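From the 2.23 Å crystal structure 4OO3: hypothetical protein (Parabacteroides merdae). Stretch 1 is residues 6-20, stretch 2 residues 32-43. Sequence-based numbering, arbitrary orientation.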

# COMPACT_ATOMS: atom_id res chain seq x y z
N THR A 6 -12.57 -22.45 -9.47
CA THR A 6 -14.02 -22.28 -9.60
C THR A 6 -14.71 -21.78 -8.32
O THR A 6 -15.90 -21.48 -8.34
N GLY A 7 -13.97 -21.66 -7.22
CA GLY A 7 -14.55 -21.36 -5.91
C GLY A 7 -14.69 -22.59 -5.02
O GLY A 7 -14.96 -22.46 -3.83
N ALA A 8 -14.50 -23.77 -5.60
CA ALA A 8 -14.53 -25.02 -4.85
C ALA A 8 -13.64 -24.93 -3.61
O ALA A 8 -12.54 -24.37 -3.69
N PRO A 9 -14.10 -25.46 -2.46
CA PRO A 9 -13.32 -25.37 -1.22
C PRO A 9 -11.96 -26.09 -1.28
O PRO A 9 -11.86 -27.16 -1.87
N GLY A 10 -10.93 -25.50 -0.68
CA GLY A 10 -9.59 -26.09 -0.65
C GLY A 10 -8.83 -26.08 -1.96
O GLY A 10 -7.75 -26.68 -2.06
N GLU A 11 -9.36 -25.39 -2.98
CA GLU A 11 -8.73 -25.34 -4.31
C GLU A 11 -7.46 -24.50 -4.32
O GLU A 11 -6.51 -24.80 -5.05
N VAL A 12 -7.44 -23.43 -3.53
CA VAL A 12 -6.26 -22.57 -3.43
C VAL A 12 -5.31 -23.17 -2.41
O VAL A 12 -5.70 -23.44 -1.27
N LYS A 13 -4.06 -23.38 -2.83
CA LYS A 13 -3.04 -23.99 -1.98
C LYS A 13 -1.90 -23.01 -1.78
O LYS A 13 -1.10 -22.80 -2.70
N LEU A 14 -1.80 -22.45 -0.58
CA LEU A 14 -0.85 -21.37 -0.31
C LEU A 14 0.59 -21.83 -0.08
O LEU A 14 0.84 -22.82 0.60
N ILE A 15 1.51 -21.09 -0.67
CA ILE A 15 2.93 -21.19 -0.35
C ILE A 15 3.32 -19.87 0.28
O ILE A 15 3.03 -18.82 -0.26
N THR A 16 4.00 -19.91 1.41
CA THR A 16 4.50 -18.69 2.00
C THR A 16 6.01 -18.69 1.86
O THR A 16 6.68 -19.53 2.43
N LEU A 17 6.53 -17.75 1.07
CA LEU A 17 7.94 -17.73 0.73
C LEU A 17 8.67 -16.62 1.46
O LEU A 17 8.39 -15.44 1.24
N ASP A 18 9.62 -17.01 2.30
CA ASP A 18 10.47 -16.08 3.04
C ASP A 18 9.67 -14.92 3.64
O ASP A 18 9.92 -13.76 3.32
N PRO A 19 8.70 -15.23 4.52
CA PRO A 19 7.89 -14.19 5.13
C PRO A 19 8.71 -13.38 6.11
O PRO A 19 9.49 -13.94 6.88
N GLY A 20 8.58 -12.06 6.05
CA GLY A 20 9.32 -11.17 6.95
C GLY A 20 8.54 -9.96 7.40
O GLY A 20 9.12 -9.05 7.97
N TYR A 32 -10.84 -18.50 4.59
CA TYR A 32 -11.58 -18.49 3.32
C TYR A 32 -11.78 -19.94 2.86
O TYR A 32 -10.82 -20.71 2.80
N PRO A 33 -13.04 -20.34 2.55
CA PRO A 33 -13.30 -21.72 2.16
C PRO A 33 -12.46 -22.20 0.98
O PRO A 33 -12.10 -23.38 0.92
N GLN A 34 -12.17 -21.30 0.04
CA GLN A 34 -11.30 -21.60 -1.10
C GLN A 34 -9.92 -22.08 -0.69
O GLN A 34 -9.28 -22.82 -1.43
N VAL A 35 -9.44 -21.63 0.47
CA VAL A 35 -8.05 -21.87 0.84
C VAL A 35 -7.89 -23.14 1.68
O VAL A 35 -8.45 -23.26 2.78
N SER A 36 -7.11 -24.07 1.14
CA SER A 36 -6.80 -25.32 1.82
C SER A 36 -6.11 -25.03 3.13
O SER A 36 -5.28 -24.12 3.21
N LYS A 37 -6.44 -25.80 4.16
CA LYS A 37 -5.84 -25.62 5.48
C LYS A 37 -4.35 -25.93 5.52
O LYS A 37 -3.65 -25.41 6.38
N ASP A 38 -3.88 -26.75 4.58
CA ASP A 38 -2.46 -27.10 4.48
C ASP A 38 -1.73 -25.99 3.76
O ASP A 38 -2.03 -25.68 2.61
N VAL A 39 -0.76 -25.39 4.44
CA VAL A 39 -0.01 -24.28 3.90
C VAL A 39 1.49 -24.62 3.90
O VAL A 39 2.02 -25.09 4.90
N TYR A 40 2.14 -24.36 2.78
CA TYR A 40 3.54 -24.73 2.60
C TYR A 40 4.45 -23.52 2.79
O TYR A 40 4.37 -22.56 2.03
N VAL A 41 5.29 -23.57 3.81
CA VAL A 41 6.24 -22.49 4.12
C VAL A 41 7.66 -22.90 3.74
O VAL A 41 8.12 -23.99 4.10
N TYR A 42 8.35 -22.03 3.00
CA TYR A 42 9.77 -22.19 2.69
C TYR A 42 10.50 -20.91 3.06
O TYR A 42 10.15 -19.83 2.59
N ALA A 43 11.53 -21.03 3.88
CA ALA A 43 12.21 -19.86 4.38
C ALA A 43 13.58 -20.21 4.93
O ALA A 43 13.80 -21.33 5.36

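The apolar centre of this contact is Leu-14, set against two valines of the second stretch. Its CA-to-CB bond points sideways, and its m,t rotamer brings CG to 3.6 Å from Val-35 CG1. Its CB lies 4.0 Å from Val-39 CG1. Both valines are in the t rotamer. Val-12, also t, points toward the second stretch and continues the patch, with Val-12 CG1 4.1 Å from Val-35 CG2. The CA-to-CB bond of Val-35 points away, yet its methyls still meet both Val-12 and Leu-14.

Further along, strands 14-17 and 38-43 run parallel, and their side chains alternate between the two faces of the sheet. Ile-15, Leu-17, Tyr-40 and Tyr-42 share one face. Ile-15 is m,t and places CG2 3.9 Å from Tyr-42 CD1, at the edge of the ring. Leu-17 is t,p, and its CD1 comes to 4.3 Å from Tyr-42 CB. Both tyrosines have chi1 near -60°. Thr-16 and Val-41 occupy the other face. Thr-16, rotamer m, has CB 4.1 Å from Val-41 CG2, and its OG1 lies 3.7 Å from Val-39 CG1. Beyond the strand, Pro-19 CD packs 4.0 Å from Ala-43 CB.

Backbone hydrogen bonds hold these side chains in register. Tyr-40 N donates to Leu-14 O (3.0 Å), and Thr-16 N donates to Tyr-40 O (2.7 Å). Tyr-42 N then donates to Thr-16 O (3.1 Å), and Asp-18 N to Tyr-42 O (2.9 Å). A separate bridge joins Val-12 and Val-35: Val-12 N donates to Gln-34 O (2.9 Å), and Ser-36 N to Val-12 O (2.9 Å).

The register shifts by two residues between Val-12 and Ile-15. Water 1 sits near this shift. It accepts from Leu-14 N (2.9 Å) and donates to Ser-36 O and Asp-38 O (2.6 Å each), so it links the two backbones. Ser-36 points its CB toward the first stretch, 3.5 Å from Gly-10 O. Its OG accepts from Asp-38 N (3.1 Å).

At the polar edge, Gln-34 has the largest area covered by the other stretch. Its CA-to-CB bond points away, but the side chain reaches Glu-11, where Gln-34 NE2 donates to Glu-11 OE2 (3.0 Å). Glu-11, with chi1 p and chi2 t, also gathers its own loop: Thr-6 N donates to Glu-11 OE1 (2.9 Å), and Gly-7 N to Glu-11 OE2 (2.9 Å). Nearby, Gly-10 N donates to Pro-33 O (2.9 Å). The end of Lys-13 leads away.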

# COMPACT_ATOMS: atom_id res chain seq x y z
CB THR A 6 -14.70 -23.59 -10.04
OG1 THR A 6 -14.41 -24.63 -9.11
CG2 THR A 6 -14.22 -24.02 -11.41
CB ALA A 8 -14.08 -26.18 -5.73
CB PRO A 9 -14.22 -26.03 -0.17
CG PRO A 9 -15.60 -25.99 -0.75
CD PRO A 9 -15.41 -26.11 -2.23
CB GLU A 11 -9.73 -24.81 -5.35
CG GLU A 11 -10.03 -23.32 -5.25
CD GLU A 11 -11.00 -22.83 -6.31
OE1 GLU A 11 -11.50 -23.65 -7.09
OE2 GLU A 11 -11.25 -21.61 -6.37
CB VAL A 12 -6.65 -21.14 -3.00
CG1 VAL A 12 -5.42 -20.31 -2.63
CG2 VAL A 12 -7.44 -20.46 -4.12
CB LYS A 13 -2.50 -25.27 -2.62
CG LYS A 13 -3.34 -26.51 -2.35
CD LYS A 13 -3.98 -27.06 -3.60
CE LYS A 13 -4.76 -28.33 -3.28
NZ LYS A 13 -4.87 -29.21 -4.47
CB LEU A 14 -1.28 -20.57 0.93
CG LEU A 14 -2.62 -19.84 0.92
CD1 LEU A 14 -2.75 -19.00 2.18
CD2 LEU A 14 -2.77 -18.99 -0.33
CB ILE A 15 3.79 -21.36 -1.61
CG1 ILE A 15 3.38 -22.62 -2.38
CG2 ILE A 15 5.26 -21.39 -1.23
CD1 ILE A 15 3.96 -22.70 -3.77
CB THR A 16 4.06 -18.58 3.47
OG1 THR A 16 2.65 -18.80 3.54
CG2 THR A 16 4.39 -17.19 4.01
CB LEU A 17 8.10 -17.56 -0.77
CG LEU A 17 9.54 -17.52 -1.29
CD1 LEU A 17 10.27 -18.83 -1.05
CD2 LEU A 17 9.51 -17.16 -2.76
CB ASP A 18 11.58 -15.57 2.13
CG ASP A 18 12.66 -14.80 2.88
OD1 ASP A 18 12.81 -14.98 4.10
OD2 ASP A 18 13.38 -14.01 2.23
CB PRO A 19 6.80 -14.98 5.86
CG PRO A 19 7.46 -16.27 6.21
CD PRO A 19 8.37 -16.57 5.05
CB TYR A 32 -10.84 -17.67 2.26
CG TYR A 32 -10.42 -16.29 2.73
CD1 TYR A 32 -11.33 -15.24 2.73
CD2 TYR A 32 -9.13 -16.05 3.18
CE1 TYR A 32 -10.96 -13.97 3.17
CE2 TYR A 32 -8.75 -14.79 3.62
CZ TYR A 32 -9.67 -13.75 3.61
OH TYR A 32 -9.30 -12.50 4.06
CB PRO A 33 -14.79 -21.71 1.78
CG PRO A 33 -15.37 -20.53 2.47
CD PRO A 33 -14.26 -19.52 2.54
CB GLN A 34 -11.09 -20.35 -1.96
CG GLN A 34 -12.08 -20.17 -3.09
CD GLN A 34 -11.86 -18.85 -3.80
OE1 GLN A 34 -12.02 -17.79 -3.20
NE2 GLN A 34 -11.47 -18.90 -5.07
CB VAL A 35 -7.44 -20.66 1.56
CG1 VAL A 35 -5.96 -20.91 1.84
CG2 VAL A 35 -7.60 -19.41 0.71
CB SER A 36 -5.91 -26.20 0.93
OG SER A 36 -5.09 -27.05 1.69
CB LYS A 37 -6.56 -26.47 6.52
CG LYS A 37 -7.71 -25.75 7.21
CD LYS A 37 -8.88 -25.48 6.28
CE LYS A 37 -9.97 -24.75 7.05
NZ LYS A 37 -11.25 -24.71 6.30
CB ASP A 38 -2.26 -28.42 3.73
CG ASP A 38 -2.79 -29.63 4.49
OD1 ASP A 38 -2.85 -29.60 5.74
OD2 ASP A 38 -3.13 -30.64 3.84
CB VAL A 39 -0.28 -22.99 4.71
CG1 VAL A 39 0.60 -21.84 4.24
CG2 VAL A 39 -1.76 -22.62 4.61
CB TYR A 40 3.71 -25.39 1.24
CG TYR A 40 2.86 -26.63 1.12
CD1 TYR A 40 3.31 -27.85 1.62
CD2 TYR A 40 1.58 -26.59 0.57
CE1 TYR A 40 2.53 -28.99 1.55
CE2 TYR A 40 0.79 -27.73 0.49
CZ TYR A 40 1.27 -28.93 0.99
OH TYR A 40 0.52 -30.07 0.93
CB VAL A 41 6.20 -22.15 5.63
CG1 VAL A 41 7.28 -21.13 5.99
CG2 VAL A 41 4.82 -21.65 6.05
CB TYR A 42 9.97 -22.46 1.19
CG TYR A 42 9.27 -23.71 0.71
CD1 TYR A 42 7.94 -23.67 0.37
CD2 TYR A 42 9.95 -24.91 0.61
CE1 TYR A 42 7.28 -24.81 -0.07
CE2 TYR A 42 9.30 -26.06 0.17
CZ TYR A 42 7.96 -25.99 -0.16
OH TYR A 42 7.28 -27.09 -0.60
CB ALA A 43 11.38 -19.21 5.48
O HOH W 1 -3.32 -23.68 1.54